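Na-K-Cl cotransporter (Methanosarcina acetivorans, PDB 3G40) probably carries chloride together with cations across the membrane, the part in this structure being the cytoplasmic C-terminal domain of the transporter. Local coordinates at residues 158-163 with 183-188; 187-192 with 222-227; 196-201 with 217-222; 230-235 with 241-246. One frame throughout, in Å; residues are numbered along the deposited sequence.

Contact 1. Residues 158-163 with 183-188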
# COMPACT_ATOMS: atom_id res chain seq x y z
N ILE A 158 6.08 -1.92 -14.52
CA ILE A 158 6.19 -0.48 -14.68
C ILE A 158 6.14 -0.16 -16.17
O ILE A 158 6.85 -0.79 -16.96
CB ILE A 158 7.54 0.04 -14.11
CG1 ILE A 158 7.68 -0.32 -12.63
CG2 ILE A 158 7.66 1.55 -14.28
CD1 ILE A 158 9.10 -0.16 -12.07
N ASN A 159 5.31 0.81 -16.56
CA ASN A 159 5.33 1.35 -17.92
C ASN A 159 5.89 2.76 -17.88
O ASN A 159 5.44 3.59 -17.10
CB ASN A 159 3.92 1.43 -18.52
CG ASN A 159 3.35 0.07 -18.90
OD1 ASN A 159 4.07 -0.92 -18.99
ND2 ASN A 159 2.04 0.03 -19.11
N LEU A 160 6.88 3.04 -18.73
CA LEU A 160 7.35 4.41 -18.92
C LEU A 160 6.77 4.89 -20.25
O LEU A 160 7.09 4.34 -21.30
CB LEU A 160 8.87 4.45 -18.99
CG LEU A 160 9.75 5.63 -18.58
CD1 LEU A 160 10.80 5.75 -19.65
CD2 LEU A 160 9.02 6.98 -18.28
N TRP A 161 5.90 5.90 -20.19
CA TRP A 161 5.28 6.46 -21.38
C TRP A 161 6.13 7.58 -21.96
O TRP A 161 6.38 8.59 -21.31
CB TRP A 161 3.88 6.99 -21.05
CG TRP A 161 2.93 5.90 -20.75
CD1 TRP A 161 2.72 5.30 -19.55
CD2 TRP A 161 2.08 5.22 -21.69
NE1 TRP A 161 1.77 4.31 -19.67
CE2 TRP A 161 1.37 4.24 -20.98
CE3 TRP A 161 1.85 5.37 -23.07
CZ2 TRP A 161 0.43 3.41 -21.59
CZ3 TRP A 161 0.92 4.53 -23.67
CH2 TRP A 161 0.23 3.57 -22.94
N ILE A 162 6.57 7.38 -23.19
CA ILE A 162 7.44 8.33 -23.85
C ILE A 162 6.65 9.08 -24.92
O ILE A 162 6.07 8.48 -25.81
CB ILE A 162 8.63 7.59 -24.46
CG1 ILE A 162 9.47 7.00 -23.32
CG2 ILE A 162 9.45 8.52 -25.34
CD1 ILE A 162 10.59 6.12 -23.76
N GLU A 163 6.62 10.41 -24.79
CA GLU A 163 5.80 11.25 -25.65
C GLU A 163 6.24 11.18 -27.10
O GLU A 163 7.43 11.05 -27.40
CB GLU A 163 5.85 12.71 -25.17
CG GLU A 163 5.22 12.95 -23.80
CD GLU A 163 3.76 12.54 -23.75
OE1 GLU A 163 3.07 12.63 -24.80
OE2 GLU A 163 3.29 12.13 -22.67
N LEU A 183 14.78 8.23 -15.18
CA LEU A 183 15.54 7.92 -13.97
C LEU A 183 14.68 7.24 -12.92
O LEU A 183 15.11 6.29 -12.26
CB LEU A 183 16.19 9.19 -13.40
CG LEU A 183 17.35 9.72 -14.23
CD1 LEU A 183 17.59 11.19 -13.95
CD2 LEU A 183 18.62 8.89 -13.99
N ILE A 184 13.45 7.73 -12.76
CA ILE A 184 12.51 7.12 -11.84
C ILE A 184 12.12 5.70 -12.29
O ILE A 184 12.02 4.79 -11.47
CB ILE A 184 11.25 7.99 -11.67
CG1 ILE A 184 11.58 9.28 -10.90
CG2 ILE A 184 10.17 7.21 -10.94
CD1 ILE A 184 11.88 9.08 -9.43
N ALA A 185 11.93 5.52 -13.60
CA ALA A 185 11.63 4.20 -14.15
C ALA A 185 12.74 3.21 -13.81
O ALA A 185 12.49 2.11 -13.33
CB ALA A 185 11.42 4.28 -15.69
N TYR A 186 13.98 3.62 -14.03
CA TYR A 186 15.12 2.76 -13.75
C TYR A 186 15.28 2.47 -12.25
O TYR A 186 15.58 1.35 -11.84
CB TYR A 186 16.41 3.42 -14.25
CG TYR A 186 17.62 2.57 -13.96
CD1 TYR A 186 18.00 1.55 -14.82
CD2 TYR A 186 18.37 2.77 -12.80
CE1 TYR A 186 19.10 0.76 -14.55
CE2 TYR A 186 19.47 1.99 -12.52
CZ TYR A 186 19.83 0.99 -13.40
OH TYR A 186 20.93 0.20 -13.12
N LYS A 187 15.13 3.51 -11.45
CA LYS A 187 15.24 3.36 -9.99
C LYS A 187 14.20 2.38 -9.44
O LYS A 187 14.52 1.46 -8.67
CB LYS A 187 15.10 4.74 -9.33
CG LYS A 187 15.04 4.75 -7.79
CD LYS A 187 16.26 4.06 -7.19
CE LYS A 187 17.52 4.88 -7.36
NZ LYS A 187 18.70 4.19 -6.74
N LEU A 188 12.94 2.54 -9.85
CA LEU A 188 11.88 1.67 -9.35
C LEU A 188 12.00 0.28 -9.95
O LEU A 188 11.78 -0.73 -9.28
CB LEU A 188 10.49 2.27 -9.61
CG LEU A 188 10.20 3.55 -8.84
CD1 LEU A 188 8.84 4.12 -9.22
CD2 LEU A 188 10.28 3.30 -7.30

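Contact 2. Residues 187-192 with 222-227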
# COMPACT_ATOMS: atom_id res chain seq x y z
N LYS A 187 15.13 3.51 -11.45
CA LYS A 187 15.24 3.36 -9.99
C LYS A 187 14.20 2.38 -9.44
O LYS A 187 14.52 1.46 -8.67
CB LYS A 187 15.10 4.74 -9.33
CG LYS A 187 15.04 4.75 -7.79
CD LYS A 187 16.26 4.06 -7.19
CE LYS A 187 17.52 4.88 -7.36
NZ LYS A 187 18.70 4.19 -6.74
N LEU A 188 12.94 2.54 -9.85
CA LEU A 188 11.88 1.67 -9.35
C LEU A 188 12.00 0.28 -9.95
O LEU A 188 11.78 -0.73 -9.28
CB LEU A 188 10.49 2.27 -9.61
CG LEU A 188 10.20 3.55 -8.84
CD1 LEU A 188 8.84 4.12 -9.22
CD2 LEU A 188 10.28 3.30 -7.30
N LYS A 189 12.38 0.20 -11.22
CA LYS A 189 12.65 -1.13 -11.77
C LYS A 189 13.62 -1.85 -10.84
O LYS A 189 13.44 -3.01 -10.50
CB LYS A 189 13.27 -1.05 -13.17
CG LYS A 189 13.73 -2.41 -13.72
CD LYS A 189 14.43 -2.27 -15.06
CE LYS A 189 15.27 -3.50 -15.39
NZ LYS A 189 14.50 -4.77 -15.33
N SER A 190 14.67 -1.14 -10.44
CA SER A 190 15.73 -1.77 -9.68
C SER A 190 15.29 -2.07 -8.23
O SER A 190 15.51 -3.18 -7.73
CB SER A 190 16.99 -0.89 -9.73
OG SER A 190 17.83 -1.13 -8.62
N ASN A 191 14.65 -1.11 -7.57
CA ASN A 191 14.25 -1.32 -6.17
C ASN A 191 13.06 -2.30 -5.99
O ASN A 191 13.02 -3.03 -5.00
CB ASN A 191 14.01 0.01 -5.47
CG ASN A 191 15.31 0.71 -5.11
OD1 ASN A 191 16.35 0.06 -5.03
ND2 ASN A 191 15.26 2.02 -4.92
N TRP A 192 12.13 -2.32 -6.94
CA TRP A 192 11.00 -3.27 -6.91
C TRP A 192 11.36 -4.62 -7.53
O TRP A 192 10.63 -5.60 -7.34
CB TRP A 192 9.80 -2.71 -7.68
CG TRP A 192 9.12 -1.55 -7.04
CD1 TRP A 192 9.41 -0.97 -5.82
CD2 TRP A 192 8.00 -0.83 -7.57
NE1 TRP A 192 8.54 0.07 -5.58
CE2 TRP A 192 7.67 0.18 -6.64
CE3 TRP A 192 7.26 -0.93 -8.75
CZ2 TRP A 192 6.62 1.08 -6.85
CZ3 TRP A 192 6.22 -0.03 -8.97
CH2 TRP A 192 5.91 0.95 -8.01
N ALA A 222 21.10 3.33 -22.13
CA ALA A 222 20.88 3.44 -20.70
C ALA A 222 21.25 2.15 -20.00
O ALA A 222 21.26 2.07 -18.77
CB ALA A 222 19.42 3.80 -20.42
N ARG A 223 21.57 1.14 -20.79
CA ARG A 223 22.02 -0.15 -20.27
C ARG A 223 20.98 -0.77 -19.33
O ARG A 223 21.34 -1.37 -18.31
CB ARG A 223 23.36 0.00 -19.56
CG ARG A 223 24.07 -1.32 -19.31
CD ARG A 223 24.82 -1.77 -20.55
NE ARG A 223 26.15 -1.17 -20.61
CZ ARG A 223 27.24 -1.73 -20.11
NH1 ARG A 223 28.41 -1.11 -20.20
NH2 ARG A 223 27.16 -2.92 -19.52
N ILE A 224 19.71 -0.61 -19.67
CA ILE A 224 18.63 -1.25 -18.91
C ILE A 224 18.26 -2.52 -19.68
O ILE A 224 17.84 -2.44 -20.83
CB ILE A 224 17.40 -0.32 -18.78
CG1 ILE A 224 17.79 1.04 -18.19
CG2 ILE A 224 16.33 -0.96 -17.91
CD1 ILE A 224 16.73 2.13 -18.36
N PRO A 225 18.44 -3.69 -19.05
CA PRO A 225 18.17 -4.98 -19.68
C PRO A 225 16.70 -5.39 -19.56
O PRO A 225 15.99 -4.92 -18.66
CB PRO A 225 19.02 -5.97 -18.87
CG PRO A 225 19.65 -5.16 -17.74
CD PRO A 225 18.92 -3.86 -17.67
N ASN A 226 16.26 -6.25 -20.48
CA ASN A 226 14.94 -6.86 -20.43
C ASN A 226 13.78 -5.85 -20.49
O ASN A 226 12.72 -6.09 -19.93
CB ASN A 226 14.80 -7.73 -19.17
CG ASN A 226 15.90 -8.77 -19.07
OD1 ASN A 226 16.15 -9.52 -20.01
ND2 ASN A 226 16.57 -8.81 -17.92
N VAL A 227 14.00 -4.74 -21.19
CA VAL A 227 12.95 -3.75 -21.41
C VAL A 227 12.11 -4.13 -22.64
O VAL A 227 12.65 -4.41 -23.71
CB VAL A 227 13.56 -2.34 -21.56
CG1 VAL A 227 12.47 -1.31 -21.84
CG2 VAL A 227 14.34 -1.98 -20.30
O HOH W 1 12.37 -5.35 -17.38
O HOH W 2 16.33 -7.14 -15.67

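Contact 3. Residues 196-201 with 217-222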
# COMPACT_ATOMS: atom_id res chain seq x y z
N LEU A 196 10.04 -3.70 -16.69
CA LEU A 196 9.87 -2.37 -17.23
C LEU A 196 9.53 -2.41 -18.72
O LEU A 196 10.19 -3.13 -19.47
CB LEU A 196 11.15 -1.55 -17.03
CG LEU A 196 11.19 -0.13 -17.59
CD1 LEU A 196 10.04 0.73 -17.05
CD2 LEU A 196 12.54 0.53 -17.27
N SER A 197 8.52 -1.64 -19.13
CA SER A 197 8.22 -1.49 -20.57
C SER A 197 8.27 -0.02 -20.95
O SER A 197 7.89 0.84 -20.17
CB SER A 197 6.83 -2.03 -20.95
OG SER A 197 6.69 -3.40 -20.64
N PHE A 198 8.74 0.24 -22.17
CA PHE A 198 8.66 1.58 -22.75
C PHE A 198 7.46 1.60 -23.68
O PHE A 198 7.35 0.75 -24.58
CB PHE A 198 9.91 1.90 -23.58
CG PHE A 198 11.17 2.08 -22.79
CD1 PHE A 198 12.39 2.15 -23.44
CD2 PHE A 198 11.15 2.20 -21.40
CE1 PHE A 198 13.57 2.32 -22.74
CE2 PHE A 198 12.32 2.37 -20.69
CZ PHE A 198 13.53 2.44 -21.35
N MET A 199 6.58 2.57 -23.48
CA MET A 199 5.36 2.72 -24.27
C MET A 199 5.39 4.05 -25.04
O MET A 199 5.74 5.09 -24.49
CB MET A 199 4.14 2.71 -23.35
CG MET A 199 4.13 1.57 -22.32
SD MET A 199 3.70 -0.01 -23.06
CE MET A 199 2.30 0.49 -24.04
N THR A 200 5.02 4.02 -26.31
CA THR A 200 4.86 5.27 -27.04
C THR A 200 3.77 5.10 -28.11
O THR A 200 3.11 4.08 -28.16
CB THR A 200 6.19 5.76 -27.67
OG1 THR A 200 6.07 7.14 -28.04
CG2 THR A 200 6.55 4.93 -28.90
N PHE A 201 3.58 6.12 -28.93
CA PHE A 201 2.55 6.07 -29.98
C PHE A 201 3.06 6.80 -31.21
O PHE A 201 3.96 7.63 -31.11
CB PHE A 201 1.26 6.71 -29.48
CG PHE A 201 1.47 8.04 -28.85
CD1 PHE A 201 1.29 9.20 -29.58
CD2 PHE A 201 1.87 8.14 -27.53
CE1 PHE A 201 1.49 10.44 -28.99
CE2 PHE A 201 2.08 9.37 -26.94
CZ PHE A 201 1.90 10.52 -27.67
N SER A 217 17.18 2.02 -28.80
CA SER A 217 18.44 2.74 -28.60
C SER A 217 18.55 3.29 -27.18
O SER A 217 19.63 3.25 -26.58
CB SER A 217 18.58 3.89 -29.60
OG SER A 217 18.69 3.35 -30.90
N LEU A 218 17.44 3.80 -26.68
CA LEU A 218 17.37 4.33 -25.32
C LEU A 218 17.70 3.23 -24.32
O LEU A 218 18.54 3.42 -23.43
CB LEU A 218 15.98 4.89 -25.04
CG LEU A 218 15.74 5.67 -23.76
CD1 LEU A 218 16.56 6.95 -23.80
CD2 LEU A 218 14.26 5.99 -23.63
N ALA A 219 17.07 2.07 -24.47
CA ALA A 219 17.34 0.95 -23.57
C ALA A 219 18.80 0.51 -23.66
O ALA A 219 19.45 0.24 -22.65
CB ALA A 219 16.43 -0.22 -23.87
N GLU A 220 19.31 0.46 -24.88
CA GLU A 220 20.68 0.04 -25.11
C GLU A 220 21.70 1.02 -24.52
O GLU A 220 22.64 0.60 -23.86
CB GLU A 220 20.92 -0.20 -26.59
CG GLU A 220 22.01 -1.22 -26.88
CD GLU A 220 23.39 -0.60 -26.91
OE1 GLU A 220 23.46 0.64 -27.02
OE2 GLU A 220 24.39 -1.35 -26.83
N LEU A 221 21.49 2.31 -24.74
CA LEU A 221 22.36 3.35 -24.20
C LEU A 221 22.31 3.42 -22.68
O LEU A 221 23.34 3.56 -22.02
CB LEU A 221 22.00 4.72 -24.77
CG LEU A 221 22.46 4.99 -26.20
CD1 LEU A 221 22.03 6.37 -26.64
CD2 LEU A 221 23.97 4.84 -26.28
N ALA A 222 21.10 3.33 -22.13
CA ALA A 222 20.88 3.44 -20.70
C ALA A 222 21.25 2.15 -20.00
O ALA A 222 21.26 2.07 -18.77
CB ALA A 222 19.42 3.80 -20.42

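Contact 4. Residues 230-235 with 241-246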
# COMPACT_ATOMS: atom_id res chain seq x y z
N GLN A 230 6.63 -1.09 -26.69
CA GLN A 230 5.37 -1.07 -27.43
C GLN A 230 5.20 0.27 -28.12
O GLN A 230 5.28 1.32 -27.49
CB GLN A 230 4.18 -1.29 -26.50
CG GLN A 230 3.98 -2.72 -26.05
CD GLN A 230 2.65 -2.93 -25.35
OE1 GLN A 230 1.62 -2.40 -25.77
NE2 GLN A 230 2.67 -3.71 -24.27
N VAL A 231 4.96 0.24 -29.42
CA VAL A 231 4.59 1.45 -30.13
C VAL A 231 3.11 1.31 -30.49
O VAL A 231 2.74 0.44 -31.30
CB VAL A 231 5.44 1.65 -31.41
CG1 VAL A 231 4.99 2.89 -32.15
CG2 VAL A 231 6.92 1.75 -31.07
N LEU A 232 2.27 2.14 -29.89
CA LEU A 232 0.82 2.03 -30.02
C LEU A 232 0.27 2.85 -31.18
O LEU A 232 0.88 3.83 -31.63
CB LEU A 232 0.13 2.46 -28.71
CG LEU A 232 0.47 1.64 -27.47
CD1 LEU A 232 -0.25 2.19 -26.24
CD2 LEU A 232 0.14 0.16 -27.68
N ARG A 233 -0.90 2.45 -31.65
CA ARG A 233 -1.60 3.16 -32.71
C ARG A 233 -2.21 4.44 -32.17
O ARG A 233 -2.29 5.45 -32.86
CB ARG A 233 -2.69 2.26 -33.31
CG ARG A 233 -3.30 2.78 -34.60
CD ARG A 233 -2.48 2.34 -35.79
NE ARG A 233 -3.15 2.63 -37.06
CZ ARG A 233 -2.67 2.27 -38.24
NH1 ARG A 233 -1.52 1.61 -38.33
NH2 ARG A 233 -3.34 2.57 -39.35
N GLU A 234 -2.63 4.42 -30.91
CA GLU A 234 -3.36 5.55 -30.34
C GLU A 234 -2.68 6.16 -29.11
O GLU A 234 -2.02 5.46 -28.35
CB GLU A 234 -4.79 5.14 -29.98
CG GLU A 234 -5.55 4.49 -31.12
CD GLU A 234 -6.75 3.70 -30.64
OE1 GLU A 234 -7.31 4.05 -29.58
OE2 GLU A 234 -7.13 2.73 -31.33
N ASN A 235 -2.86 7.47 -28.96
CA ASN A 235 -2.44 8.20 -27.78
C ASN A 235 -3.12 7.65 -26.53
O ASN A 235 -4.28 7.23 -26.59
CB ASN A 235 -2.82 9.67 -27.96
CG ASN A 235 -2.14 10.58 -26.98
OD1 ASN A 235 -2.79 11.30 -26.23
ND2 ASN A 235 -0.81 10.57 -26.99
N LYS A 241 -8.44 2.03 -23.10
CA LYS A 241 -7.75 1.27 -22.07
C LYS A 241 -6.24 1.38 -22.25
O LYS A 241 -5.76 1.61 -23.36
CB LYS A 241 -8.16 -0.21 -22.15
CG LYS A 241 -7.85 -0.83 -23.50
CD LYS A 241 -8.53 -2.18 -23.70
CE LYS A 241 -8.34 -2.67 -25.14
NZ LYS A 241 -8.91 -4.03 -25.36
N LEU A 242 -5.50 1.22 -21.16
CA LEU A 242 -4.04 1.24 -21.22
C LEU A 242 -3.48 -0.17 -21.03
O LEU A 242 -4.10 -1.00 -20.38
CB LEU A 242 -3.47 2.17 -20.14
CG LEU A 242 -3.92 3.63 -20.16
CD1 LEU A 242 -3.14 4.43 -19.13
CD2 LEU A 242 -3.74 4.23 -21.55
N PRO A 243 -2.30 -0.45 -21.61
CA PRO A 243 -1.65 -1.73 -21.32
C PRO A 243 -1.35 -1.76 -19.82
O PRO A 243 -0.89 -0.75 -19.27
CB PRO A 243 -0.35 -1.65 -22.10
CG PRO A 243 -0.58 -0.63 -23.15
CD PRO A 243 -1.54 0.36 -22.57
N PHE A 244 -1.59 -2.90 -19.18
CA PHE A 244 -1.58 -2.93 -17.71
C PHE A 244 -0.19 -2.75 -17.07
O PHE A 244 0.80 -3.29 -17.56
CB PHE A 244 -2.20 -4.22 -17.17
CG PHE A 244 -2.19 -4.27 -15.67
CD1 PHE A 244 -3.16 -3.62 -14.93
CD2 PHE A 244 -1.16 -4.91 -14.99
CE1 PHE A 244 -3.14 -3.63 -13.54
CE2 PHE A 244 -1.13 -4.93 -13.60
CZ PHE A 244 -2.12 -4.29 -12.88
N ALA A 245 -0.14 -1.98 -15.99
CA ALA A 245 1.08 -1.88 -15.16
C ALA A 245 0.73 -1.59 -13.69
O ALA A 245 -0.34 -1.06 -13.42
CB ALA A 245 2.02 -0.80 -15.67
N SER A 246 1.62 -1.93 -12.76
CA SER A 246 1.48 -1.53 -11.35
C SER A 246 1.57 -0.02 -11.25
O SER A 246 0.89 0.63 -10.44
CB SER A 246 2.59 -2.15 -10.51
OG SER A 246 2.65 -3.57 -10.68

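Contact 1. Residues 158-163 with 183-188
The end methyl of Ile158 and the methine of Leu160 press against the inner side of the helix, where Leu188 and Ala185 receive them. Ile158 CD1 comes up against the start of the Leu188 side chain: it lies 3.7 Å from Leu188 CB and 3.6 Å from Leu188 C, touching the root of the leucine rather than its branched tip. The two side chains cross at about a right angle. Two residues further along the strand, Leu160 CG lies 3.6 Å from Ala185 CB, with both leucine methyls lying farther from that carbon than CG does. Alanine suits this point because its single methyl lets the helix come close to the sheet; here the CA atoms of Leu160 and Ala185 are 6.4 Å apart.

Ile158 holds CG1 beside its backbone N (chi1 -58°) and stretches on through CG1, which carries CD1 out to the helix. The second torsion of Leu160 (-137°) departs from a staggered value, and it is CG rather than a methyl that leads. Alternation along the strand does the rest: Ile158 and Leu160 point their CB atoms at the helix, while Asn159 points to the other face of the sheet.

Strand 158-161 and helix 183-188 run nearly antiparallel, at 168°, as expected when a helix covers a sheet of an alpha/beta fold. Strand 195-201 pairs with this strand through Ile158 and Leu160, and strand 247-251 flanks it on the other edge, lending Ile249 to both side chains and Leu247 to Leu188.

Contact 2. Residues 187-192 with 222-227
Lys189 lays the apolar part of its chain along Ile224 and sends its charged end beyond it. The packed half of the contact is this stem: Lys189 CD and Ile224 CG2 are 3.7 Å apart, and the two side chains slide past each other in opposite directions. A lysine suits a helix position at the margin of the core, since its methylenes can cover a buried isoleucine while the ammonium group stays near water. Lys189 CE also rests against Pro225 O, at 3.6 Å, a van der Waals contact.

The outer half is looser and wet. A bend at the last torsion (chi4 54°) turns NZ out of the line of the extended chain, to where two waters bridge it to Asn226. Each water accepts a bond from Lys189 NZ at 3.0 Å. The first donates a hydrogen bond to Asn226 O, at 2.7 Å; the second accepts another from Asn226 ND2, at 2.8 Å. Backbone carbonyl and side-chain amide of one residue are thus both linked to the lysine through solvent. Were Lys189 an alanine, the methylenes lying along Ile224 CG2 would be gone and both waters would probably be left without the ammonium donor that ties them to the helix.

Leu196 of strand 195-201 packs against both Lys189 and Ile224 from the sheet. The loop itself begins with a Schellman motif: Arg223, with positive phi (58°), is its C-prime residue, Ile224 N bonds to Ala219 O and Arg223 N to Glu220 O, a standard way of ending a helix and turning the chain toward the next strand.

Contact 3. Residues 196-201 with 217-222
Phe198 reaches the helix with one corner of its ring, the atom CE1, which meets Leu218 and Ala219 together. Leu218 CD2 lies 3.8 Å from Phe198 CE1, and the two side chains cross obliquely. Ala219 is met differently: its backbone N sits at the ring edge, in the ring plane, 3.9 Å from Phe198 CE1, and its methyl CB is 4.0 Å from the same carbon. With chi2 at 169° the ring is turned until its plane nearly contains the CB-CA bond, and in this setting it is the CE1 edge that meets the helix backbone.

Strand 195-201 and helix 205-222 are the first two members of a beta-alpha-beta unit whose second strand is 228-232, and Phe198 spans the distance between the first two. A long aromatic suits a gap in which the CA atoms of Phe198 and Ala219 are 8.7 Å apart, while the small alanine lets the ring edge come up to the helix backbone.

Leu218 holds CG anti to its backbone N (chi1 -171°), which carries CD2 toward Phe198. Met229, on the neighbouring strand, touches both Phe198 and Ala219. From helix 179-192, Leu182 packs on both Phe198 and Leu218, joining the two helices beside the ring.

Contact 4. Residues 230-235 with 241-246
Pro243 faces Gln230 and Leu232 across the connection that leads from strand 228-232, the outermost strand at this end of the mixed sheet, to strand 247-251 further in. No helix lies between the two segments; after the strand the chain turns back as a loop over neighbouring strands of the alpha/beta fold.

The apolar part is a meeting of ends. Leu232 reaches toward the proline ring, end-on, CD1 lying 4.2 Å from Pro243 CG, an easy van der Waals distance. Both residues suit a partly exposed site: the proline ring gives an otherwise irregular loop a rigid apolar surface, and the leucine is long enough to reach it. Trp161 packs beside Pro243 against the end of Leu232 and touches both, while Met199 packs on all three touching residues. Next along the loop, Phe244 packs on Met34 of the second subunit.

The mixed part is polar against apolar. Gln230 holds CG beside its backbone N (chi1 -76°) and extends beyond it, sliding past Pro243 in the opposite direction until OE1 lies 3.9 Å from Pro243 CG. This is plain van der Waals contact, suited to glutamine, whose methylenes can pack while its amide stays near the surface.

Hydrogen bonds belong to the surroundings. Gln230 and Leu232 are fixed by backbone pairing with strand 195-201, and Ser246 OG bonds to the backbone N of Asn156 and Leu157. On the proline one atom does the work: CG receives Gln230 OE1 and Leu232 CD1 from directions about 75° apart.

How the contacts relate
From the N terminus, contact 1 closes a mostly irregular excursion by bringing helix 179-192 back over strand 157-161. Contact 2 opens on Lys187 and Leu188, where contact 1 ends, and spans strand 195-201 and helix 205-222. Contact 3 falls wholly within that span, closing the first half of the beta-alpha-beta unit, and shares Ala222 with contact 2. Contact 4 follows in series as a short loop beyond strand 228-232; none of the four cross. Contacts 1 and 3 seat successive helices on neighbouring strands, contact 2 ties helix 179-192 to the loop after helix 205-222, and contact 4 lies on the opposite face of the sheet, meeting contact 1 at Trp161 and contact 3 at Met199.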